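Local atomic coordinates of thymine dioxygenase (Neurospora crassa, PDB entry 5C3Q), a protein that hydroxylates the methyl group of thymine as a fungal thymine-7-hydroxylase, a probably iron-dependent dioxygenase that uses 2-oxoglutarate as co-substrate. Residues G126-P131 and T150-F155; E202-K205 and G209-R212; G232-S237 and F242-P247. All blocks are in the same frame, centred on the assembly; numbering follows the deposited sequence.

Contact 1 (G126-P131 and T150-F155); sequences GREDEP and TMNNFF
Residues 126-131 leave strand 121-125 and turn through a type I beta turn, Arg127 to Glu130, beside one and a half turns of helix 147-173, with the CA atoms of Arg127 and Phe155 7.6 Å apart. Phe155 is one of the two helix residues that touch the loop: a chi1 of -173° swings its ring off the helix towards the start of the loop, its CZ 3.4 Å from Arg127 N and its CE2 3.6 Å from Gly126 C. Arg127 CB touches CZ of the ring at 3.7 Å, while its guanidinium heads off to Asp129 and to a salt bridge with Asp188. One helical turn earlier, Asn152 faces Glu128. Its ND2 donates to Glu128 OE2 at 3.1 Å, a bent bond of 146° that meets the carboxylate from above its plane. Glu128 OE1 is held by Trp137 NE1 and Asn135 ND2, so both carboxylate oxygens are engaged. The other end of the Asn152 amide is tied to the loop by a water that donates to Asn152 OD1 and Gly126 O. Phe155 also packs on Leu191 of strand 190-200 and edge-to-face with Tyr293 of strand 284-295, so the same ring touches both the loop and the strands of the large sheet.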
loop_
_atom_site.group_PDB
_atom_site.type_symbol
_atom_site.label_atom_id
_atom_site.label_comp_id
_atom_site.label_asym_id
_atom_site.label_seq_id
_atom_site.Cartn_x
_atom_site.Cartn_y
_atom_site.Cartn_z
ATOM N N GLY A 126 -11.144 7.969 -1.116
ATOM C CA GLY A 126 -10.247 9.129 -1.050
ATOM C C GLY A 126 -10.706 10.065 0.047
ATOM O O GLY A 126 -11.672 9.765 0.750
ATOM N N ARG A 127 -10.032 11.199 0.209
ATOM C CA ARG A 127 -10.484 12.180 1.191
ATOM C C ARG A 127 -11.831 12.759 0.760
ATOM O O ARG A 127 -12.059 13.013 -0.420
ATOM C CB ARG A 127 -9.456 13.286 1.441
ATOM C CG ARG A 127 -9.160 14.196 0.268
ATOM C CD ARG A 127 -8.330 15.378 0.733
ATOM N NE ARG A 127 -7.835 16.155 -0.400
ATOM C CZ ARG A 127 -8.309 17.333 -0.801
ATOM N NH1 ARG A 127 -9.311 17.930 -0.168
ATOM N NH2 ARG A 127 -7.756 17.927 -1.853
ATOM N N GLU A 128 -12.706 12.951 1.739
ATOM C CA GLU A 128 -14.094 13.337 1.507
ATOM C C GLU A 128 -14.283 14.639 0.745
ATOM O O GLU A 128 -15.205 14.756 -0.061
ATOM C CB GLU A 128 -14.825 13.460 2.846
ATOM C CG GLU A 128 -15.269 12.135 3.430
ATOM C CD GLU A 128 -16.571 11.643 2.825
ATOM O OE1 GLU A 128 -16.572 11.241 1.640
ATOM O OE2 GLU A 128 -17.595 11.642 3.543
ATOM N N ASP A 129 -13.427 15.618 1.015
ATOM C CA ASP A 129 -13.669 16.989 0.565
ATOM C C ASP A 129 -12.768 17.423 -0.593
ATOM O O ASP A 129 -12.492 18.611 -0.753
ATOM C CB ASP A 129 -13.539 17.959 1.750
ATOM C CG ASP A 129 -12.137 17.995 2.339
ATOM O OD1 ASP A 129 -11.337 17.066 2.084
ATOM O OD2 ASP A 129 -11.838 18.964 3.065
ATOM N N GLU A 130 -12.316 16.470 -1.405
ATOM C CA GLU A 130 -11.555 16.820 -2.597
ATOM C C GLU A 130 -12.514 17.358 -3.653
ATOM O O GLU A 130 -13.426 16.643 -4.068
ATOM C CB GLU A 130 -10.787 15.630 -3.160
ATOM C CG GLU A 130 -9.932 16.028 -4.352
ATOM C CD GLU A 130 -8.994 14.940 -4.815
ATOM O OE1 GLU A 130 -9.158 13.779 -4.400
ATOM O OE2 GLU A 130 -8.092 15.260 -5.613
ATOM N N PRO A 131 -12.311 18.616 -4.092
ATOM C CA PRO A 131 -13.156 19.192 -5.136
ATOM C C PRO A 131 -13.258 18.302 -6.374
ATOM O O PRO A 131 -12.237 17.839 -6.888
ATOM C CB PRO A 131 -12.440 20.500 -5.486
ATOM C CG PRO A 131 -11.703 20.872 -4.249
ATOM C CD PRO A 131 -11.276 19.567 -3.639
ATOM N N THR A 150 -16.949 4.778 10.003
ATOM C CA THR A 150 -15.808 3.929 10.328
ATOM C C THR A 150 -14.626 4.202 9.394
ATOM O O THR A 150 -13.503 4.420 9.854
ATOM C CB THR A 150 -16.197 2.438 10.245
ATOM O OG1 THR A 150 -17.181 2.145 11.246
ATOM C CG2 THR A 150 -14.987 1.530 10.450
ATOM N N MET A 151 -14.889 4.190 8.090
ATOM C CA MET A 151 -13.835 4.336 7.086
ATOM C C MET A 151 -13.245 5.743 7.039
ATOM O O MET A 151 -12.047 5.897 6.825
ATOM C CB MET A 151 -14.348 3.930 5.700
ATOM C CG MET A 151 -14.674 2.450 5.586
ATOM S SD MET A 151 -13.251 1.422 5.996
ATOM C CE MET A 151 -14.034 -0.148 6.337
ATOM N N ASN A 152 -14.076 6.764 7.235
ATOM C CA ASN A 152 -13.577 8.142 7.323
ATOM C C ASN A 152 -12.700 8.354 8.556
ATOM O O ASN A 152 -11.672 9.029 8.484
ATOM C CB ASN A 152 -14.732 9.147 7.316
ATOM C CG ASN A 152 -15.277 9.395 5.924
ATOM O OD1 ASN A 152 -14.606 9.140 4.925
ATOM N ND2 ASN A 152 -16.500 9.903 5.853
ATOM N N ASN A 153 -13.117 7.776 9.680
ATOM C CA ASN A 153 -12.319 7.783 10.907
ATOM C C ASN A 153 -10.973 7.108 10.661
ATOM O O ASN A 153 -9.924 7.669 10.968
ATOM C CB ASN A 153 -13.079 7.065 12.030
ATOM C CG ASN A 153 -12.404 7.190 13.384
ATOM O OD1 ASN A 153 -11.322 7.761 13.517
ATOM N ND2 ASN A 153 -13.048 6.652 14.408
ATOM N N PHE A 154 -11.009 5.915 10.078
ATOM C CA PHE A 154 -9.783 5.183 9.758
ATOM C C PHE A 154 -8.893 5.965 8.792
ATOM O O PHE A 154 -7.680 6.037 8.988
ATOM C CB PHE A 154 -10.111 3.807 9.183
ATOM C CG PHE A 154 -8.919 2.900 9.069
ATOM C CD1 PHE A 154 -8.283 2.424 10.208
ATOM C CD2 PHE A 154 -8.439 2.513 7.827
ATOM C CE1 PHE A 154 -7.188 1.586 10.110
ATOM C CE2 PHE A 154 -7.343 1.674 7.722
ATOM C CZ PHE A 154 -6.718 1.207 8.866
ATOM N N PHE A 155 -9.498 6.562 7.768
ATOM C CA PHE A 155 -8.763 7.388 6.799
ATOM C C PHE A 155 -7.941 8.480 7.499
ATOM O O PHE A 155 -6.753 8.646 7.215
ATOM C CB PHE A 155 -9.736 8.016 5.785
ATOM C CG PHE A 155 -9.061 8.746 4.650
ATOM C CD1 PHE A 155 -8.595 10.043 4.816
ATOM C CD2 PHE A 155 -8.908 8.142 3.412
ATOM C CE1 PHE A 155 -7.975 10.717 3.775
ATOM C CE2 PHE A 155 -8.290 8.810 2.367
ATOM C CZ PHE A 155 -7.824 10.099 2.547
HETATM O O HOH W 1 -12.018 9.898 3.736
#

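Contact 2 (E202-K205 and G209-R212)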
loop_
_atom_site.group_PDB
_atom_site.type_symbol
_atom_site.label_atom_id
_atom_site.label_comp_id
_atom_site.label_asym_id
_atom_site.label_seq_id
_atom_site.Cartn_x
_atom_site.Cartn_y
_atom_site.Cartn_z
ATOM N N GLU A 202 -6.063 -25.835 -6.268
ATOM C CA GLU A 202 -5.971 -26.401 -7.620
ATOM C C GLU A 202 -6.147 -25.345 -8.718
ATOM O O GLU A 202 -5.620 -25.505 -9.816
ATOM C CB GLU A 202 -6.979 -27.548 -7.815
ATOM C CG GLU A 202 -8.441 -27.121 -7.895
ATOM C CD GLU A 202 -9.402 -28.296 -8.031
ATOM O OE1 GLU A 202 -10.607 -28.109 -7.763
ATOM O OE2 GLU A 202 -8.962 -29.402 -8.409
ATOM N N VAL A 203 -6.879 -24.272 -8.415
ATOM C CA VAL A 203 -7.035 -23.145 -9.347
ATOM C C VAL A 203 -5.674 -22.632 -9.813
ATOM O O VAL A 203 -5.498 -22.303 -10.987
ATOM C CB VAL A 203 -7.834 -21.978 -8.718
ATOM C CG1 VAL A 203 -7.809 -20.744 -9.616
ATOM C CG2 VAL A 203 -9.272 -22.399 -8.453
ATOM N N PHE A 204 -4.717 -22.583 -8.887
ATOM C CA PHE A 204 -3.359 -22.123 -9.185
ATOM C C PHE A 204 -2.557 -23.102 -10.059
ATOM O O PHE A 204 -1.552 -22.717 -10.654
ATOM C CB PHE A 204 -2.610 -21.824 -7.881
ATOM C CG PHE A 204 -3.190 -20.671 -7.104
ATOM C CD1 PHE A 204 -4.207 -20.874 -6.179
ATOM C CD2 PHE A 204 -2.728 -19.378 -7.308
ATOM C CE1 PHE A 204 -4.746 -19.811 -5.470
ATOM C CE2 PHE A 204 -3.265 -18.311 -6.605
ATOM C CZ PHE A 204 -4.275 -18.527 -5.685
ATOM N N LYS A 205 -2.998 -24.358 -10.128
ATOM C CA LYS A 205 -2.415 -25.355 -11.044
ATOM C C LYS A 205 -3.134 -25.371 -12.391
ATOM O O LYS A 205 -2.498 -25.511 -13.435
ATOM C CB LYS A 205 -2.462 -26.757 -10.437
ATOM C CG LYS A 205 -1.470 -26.998 -9.309
ATOM C CD LYS A 205 -1.152 -28.481 -9.148
ATOM C CE LYS A 205 -2.401 -29.324 -8.922
ATOM N NZ LYS A 205 -2.084 -30.769 -8.741
ATOM N N GLY A 209 0.652 -19.405 -13.410
ATOM C CA GLY A 209 0.898 -17.962 -13.393
ATOM C C GLY A 209 -0.146 -17.181 -12.603
ATOM O O GLY A 209 -0.000 -15.977 -12.397
ATOM N N GLN A 210 -1.196 -17.871 -12.163
ATOM C CA GLN A 210 -2.274 -17.281 -11.363
ATOM C C GLN A 210 -1.762 -16.723 -10.035
ATOM O O GLN A 210 -1.069 -17.419 -9.307
ATOM C CB GLN A 210 -3.323 -18.362 -11.071
ATOM C CG GLN A 210 -4.467 -17.947 -10.166
ATOM C CD GLN A 210 -5.509 -17.147 -10.909
ATOM O OE1 GLN A 210 -6.356 -17.712 -11.608
ATOM N NE2 GLN A 210 -5.459 -15.826 -10.765
ATOM N N VAL A 211 -2.118 -15.480 -9.716
ATOM C CA VAL A 211 -1.801 -14.905 -8.398
ATOM C C VAL A 211 -3.007 -14.198 -7.779
ATOM O O VAL A 211 -4.059 -14.070 -8.408
ATOM C CB VAL A 211 -0.591 -13.945 -8.454
ATOM C CG1 VAL A 211 0.659 -14.699 -8.880
ATOM C CG2 VAL A 211 -0.849 -12.766 -9.385
ATOM N N ARG A 212 -2.853 -13.769 -6.528
ATOM C CA ARG A 212 -3.877 -12.982 -5.851
ATOM C C ARG A 212 -3.694 -11.491 -6.154
ATOM O O ARG A 212 -4.674 -10.781 -6.371
ATOM C CB ARG A 212 -3.878 -13.265 -4.341
ATOM C CG ARG A 212 -4.807 -14.411 -3.965
ATOM C CD ARG A 212 -4.813 -14.714 -2.473
ATOM N NE ARG A 212 -6.047 -15.391 -2.072
ATOM C CZ ARG A 212 -6.259 -15.977 -0.895
ATOM N NH1 ARG A 212 -5.316 -16.001 0.044
ATOM N NH2 ARG A 212 -7.433 -16.549 -0.656
#
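Phe204 turns an edge of its ring to the backbone of Gln210: CD2 lies 3.3 Å from Gln210 O, which sits in the ring plane, an arrangement in which the rim hydrogens probably favour the oxygen. CD2 also touches Gln210 CG at 3.6 Å. The ring and the amide of Gln210 stand 81° apart. Further along the same edge, CE2 comes within 4.1 Å of Val211 CA, and CZ only loosely approaches Arg212 CG. Val203, on the preceding position of the helix, brings CG1 to 3.9 Å from Gln210 OE1. The contacts lie where the short helix 203-206 packs on the loop leading into strand 213-216, the first strand of the minor sheet of the double-stranded beta-helix. Gln210 is bent at chi2 (79°), which turns its amide toward the carbonyl of the following residue: NE2 donates to Val211 O at 3.3 Å and also to Pro117 O, and OE1 accepts from Asn207 ND2. Outside this shell, Val199 of strand 190-200 touches Phe204. Arg212 extends away to give NH2 to the carbonyls of Pro286 and Pro197, and its side chain packs beside Tyr196 and Arg288, two residues that bind 2-oxoglutarate.

Contact 3 (G232-S237 and F242-P247); sequences GLQVKS and FIDATP
The beta hairpin of strands 233-236 and 242-244 forms one margin of the minor sheet, with 242-244 outermost. Val235 and Ile243 make its hydrogen-bonded antiparallel pair, Val235 N to Ile243 O at 2.8 Å and Ile243 N to Val235 O at 2.9 Å. Ala245 N extends the ladder to Leu233 O. On the face carrying Gln234, Lys236, Phe242 and Asp244, the side chains of Gln234 and Asp244 run alongside each other. Gln234 NE2 gives a nearly straight bond to Asp244 OD1 (3.0 Å, 172°), lying in the plane of its own amide but above that of the carboxylate, while Gln234 OE1 takes a hydrogen bond from Arg274 NE. Arg274 also makes a cation-pi contact with Phe242. Lys236, extended beyond CG, lays CD over one face of the Phe242 ring in a CH-pi contact, 4.2 Å from the centroid. At the open end of the hairpin a water accepts from Gly232 N and lies 3.0 Å from Asp244 OD1. A second water accepts from Leu233 N and lies 2.9 Å from Ala245 O. Leu233, whose side chain touches 2-oxoglutarate, meets Ala245 CB through CD2 at 3.8 Å. Backbone bonds to strand 273-275, which supplies the metal ligand His273, and to its flanking residues Val272 and Val276 complete the arrangement characteristic of the minor sheet in the double-stranded beta-helix of 2-oxoglutarate oxygenases.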
loop_
_atom_site.group_PDB
_atom_site.type_symbol
_atom_site.label_atom_id
_atom_site.label_comp_id
_atom_site.label_asym_id
_atom_site.label_seq_id
_atom_site.Cartn_x
_atom_site.Cartn_y
_atom_site.Cartn_z
ATOM N N GLY A 232 0.778 -14.677 2.233
ATOM C CA GLY A 232 0.745 -14.574 0.775
ATOM C C GLY A 232 1.525 -13.393 0.226
ATOM O O GLY A 232 1.964 -13.423 -0.922
ATOM N N LEU A 233 1.691 -12.348 1.037
ATOM C CA LEU A 233 2.468 -11.176 0.636
ATOM C C LEU A 233 3.947 -11.533 0.525
ATOM O O LEU A 233 4.508 -12.169 1.414
ATOM C CB LEU A 233 2.287 -10.028 1.630
ATOM C CG LEU A 233 3.130 -8.772 1.373
ATOM C CD1 LEU A 233 2.738 -8.091 0.072
ATOM C CD2 LEU A 233 3.008 -7.804 2.536
ATOM N N GLN A 234 4.571 -11.114 -0.572
ATOM C CA GLN A 234 5.978 -11.395 -0.822
ATOM C C GLN A 234 6.682 -10.144 -1.306
ATOM O O GLN A 234 6.110 -9.348 -2.046
ATOM C CB GLN A 234 6.142 -12.509 -1.856
ATOM C CG GLN A 234 5.585 -13.852 -1.421
ATOM C CD GLN A 234 5.948 -14.977 -2.376
ATOM O OE1 GLN A 234 6.037 -14.781 -3.588
ATOM N NE2 GLN A 234 6.146 -16.170 -1.831
ATOM N N VAL A 235 7.922 -9.976 -0.866
ATOM C CA VAL A 235 8.726 -8.811 -1.193
ATOM C C VAL A 235 9.979 -9.315 -1.900
ATOM O O VAL A 235 10.577 -10.304 -1.473
ATOM C CB VAL A 235 9.107 -8.039 0.087
ATOM C CG1 VAL A 235 10.030 -6.865 -0.225
ATOM C CG2 VAL A 235 7.857 -7.560 0.810
ATOM N N LYS A 236 10.373 -8.640 -2.977
ATOM C CA LYS A 236 11.522 -9.072 -3.762
ATOM C C LYS A 236 12.832 -8.723 -3.049
ATOM O O LYS A 236 13.040 -7.587 -2.620
ATOM C CB LYS A 236 11.478 -8.466 -5.171
ATOM C CG LYS A 236 12.232 -9.287 -6.202
ATOM C CD LYS A 236 11.702 -9.084 -7.614
ATOM C CE LYS A 236 12.361 -10.054 -8.575
ATOM N NZ LYS A 236 12.276 -9.616 -9.995
ATOM N N SER A 237 13.700 -9.719 -2.909
ATOM C CA SER A 237 14.995 -9.542 -2.264
ATOM C C SER A 237 15.986 -8.863 -3.211
ATOM O O SER A 237 15.760 -8.828 -4.425
ATOM C CB SER A 237 15.556 -10.900 -1.845
ATOM O OG SER A 237 16.031 -11.616 -2.971
ATOM N N PHE A 242 11.490 -13.625 -4.559
ATOM C CA PHE A 242 10.361 -13.212 -3.733
ATOM C C PHE A 242 10.395 -13.935 -2.388
ATOM O O PHE A 242 10.457 -15.163 -2.333
ATOM C CB PHE A 242 9.033 -13.461 -4.451
ATOM C CG PHE A 242 8.702 -12.414 -5.477
ATOM C CD1 PHE A 242 8.243 -11.166 -5.081
ATOM C CD2 PHE A 242 8.865 -12.667 -6.832
ATOM C CE1 PHE A 242 7.943 -10.190 -6.017
ATOM C CE2 PHE A 242 8.563 -11.697 -7.774
ATOM C CZ PHE A 242 8.103 -10.456 -7.366
ATOM N N ILE A 243 10.364 -13.151 -1.314
ATOM C CA ILE A 243 10.444 -13.660 0.047
ATOM C C ILE A 243 9.128 -13.386 0.757
ATOM O O ILE A 243 8.564 -12.298 0.624
ATOM C CB ILE A 243 11.582 -12.961 0.820
ATOM C CG1 ILE A 243 12.915 -13.101 0.071
ATOM C CG2 ILE A 243 11.681 -13.494 2.241
ATOM C CD1 ILE A 243 13.371 -14.526 -0.182
ATOM N N ASP A 244 8.659 -14.369 1.525
ATOM C CA ASP A 244 7.422 -14.233 2.291
ATOM C C ASP A 244 7.514 -13.137 3.352
ATOM O O ASP A 244 8.423 -13.140 4.173
ATOM C CB ASP A 244 7.060 -15.559 2.968
ATOM C CG ASP A 244 6.604 -16.613 1.977
ATOM O OD1 ASP A 244 5.775 -16.292 1.104
ATOM O OD2 ASP A 244 7.068 -17.766 2.076
ATOM N N ALA A 245 6.571 -12.201 3.315
ATOM C CA ALA A 245 6.437 -11.196 4.359
ATOM C C ALA A 245 5.453 -11.738 5.384
ATOM O O ALA A 245 4.256 -11.463 5.321
ATOM C CB ALA A 245 5.952 -9.876 3.783
ATOM N N THR A 246 5.980 -12.523 6.319
ATOM C CA THR A 246 5.182 -13.198 7.338
ATOM C C THR A 246 4.309 -12.206 8.112
ATOM O O THR A 246 4.802 -11.166 8.548
ATOM C CB THR A 246 6.103 -13.935 8.326
ATOM O OG1 THR A 246 7.064 -14.700 7.587
ATOM C CG2 THR A 246 5.310 -14.863 9.249
ATOM N N PRO A 247 3.008 -12.514 8.274
ATOM C CA PRO A 247 2.173 -11.673 9.131
ATOM C C PRO A 247 2.630 -11.716 10.593
ATOM O O PRO A 247 2.935 -12.793 11.111
ATOM C CB PRO A 247 0.779 -12.296 8.990
ATOM C CG PRO A 247 0.814 -13.041 7.701
ATOM C CD PRO A 247 2.215 -13.544 7.576
HETATM O O HOH W 2 3.608 -14.699 2.521
HETATM O O HOH W 3 1.792 -12.269 4.041
#

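Along the chain the three contacts follow one another in series. Contact 1 stands apart: its centre is about 34 Å from that of contact 2 and about 30 Å from that of contact 3, and it lies on the opposite side of the chain's centre from contact 3. It sets the loop after strand 121-125 against helix 147-173, which packs on the large sheet. Contacts 2 and 3 are on the same side, with centres about 17 Å apart: contact 3 is part of the minor sheet, and contact 2 lies just before its strand 213-216. Strand 273-275 lies between 213-216 and 233-236. The nickel and 2-oxoglutarate site draws residues from both sheets, with Asp218 coming from the loop after strand 213-216.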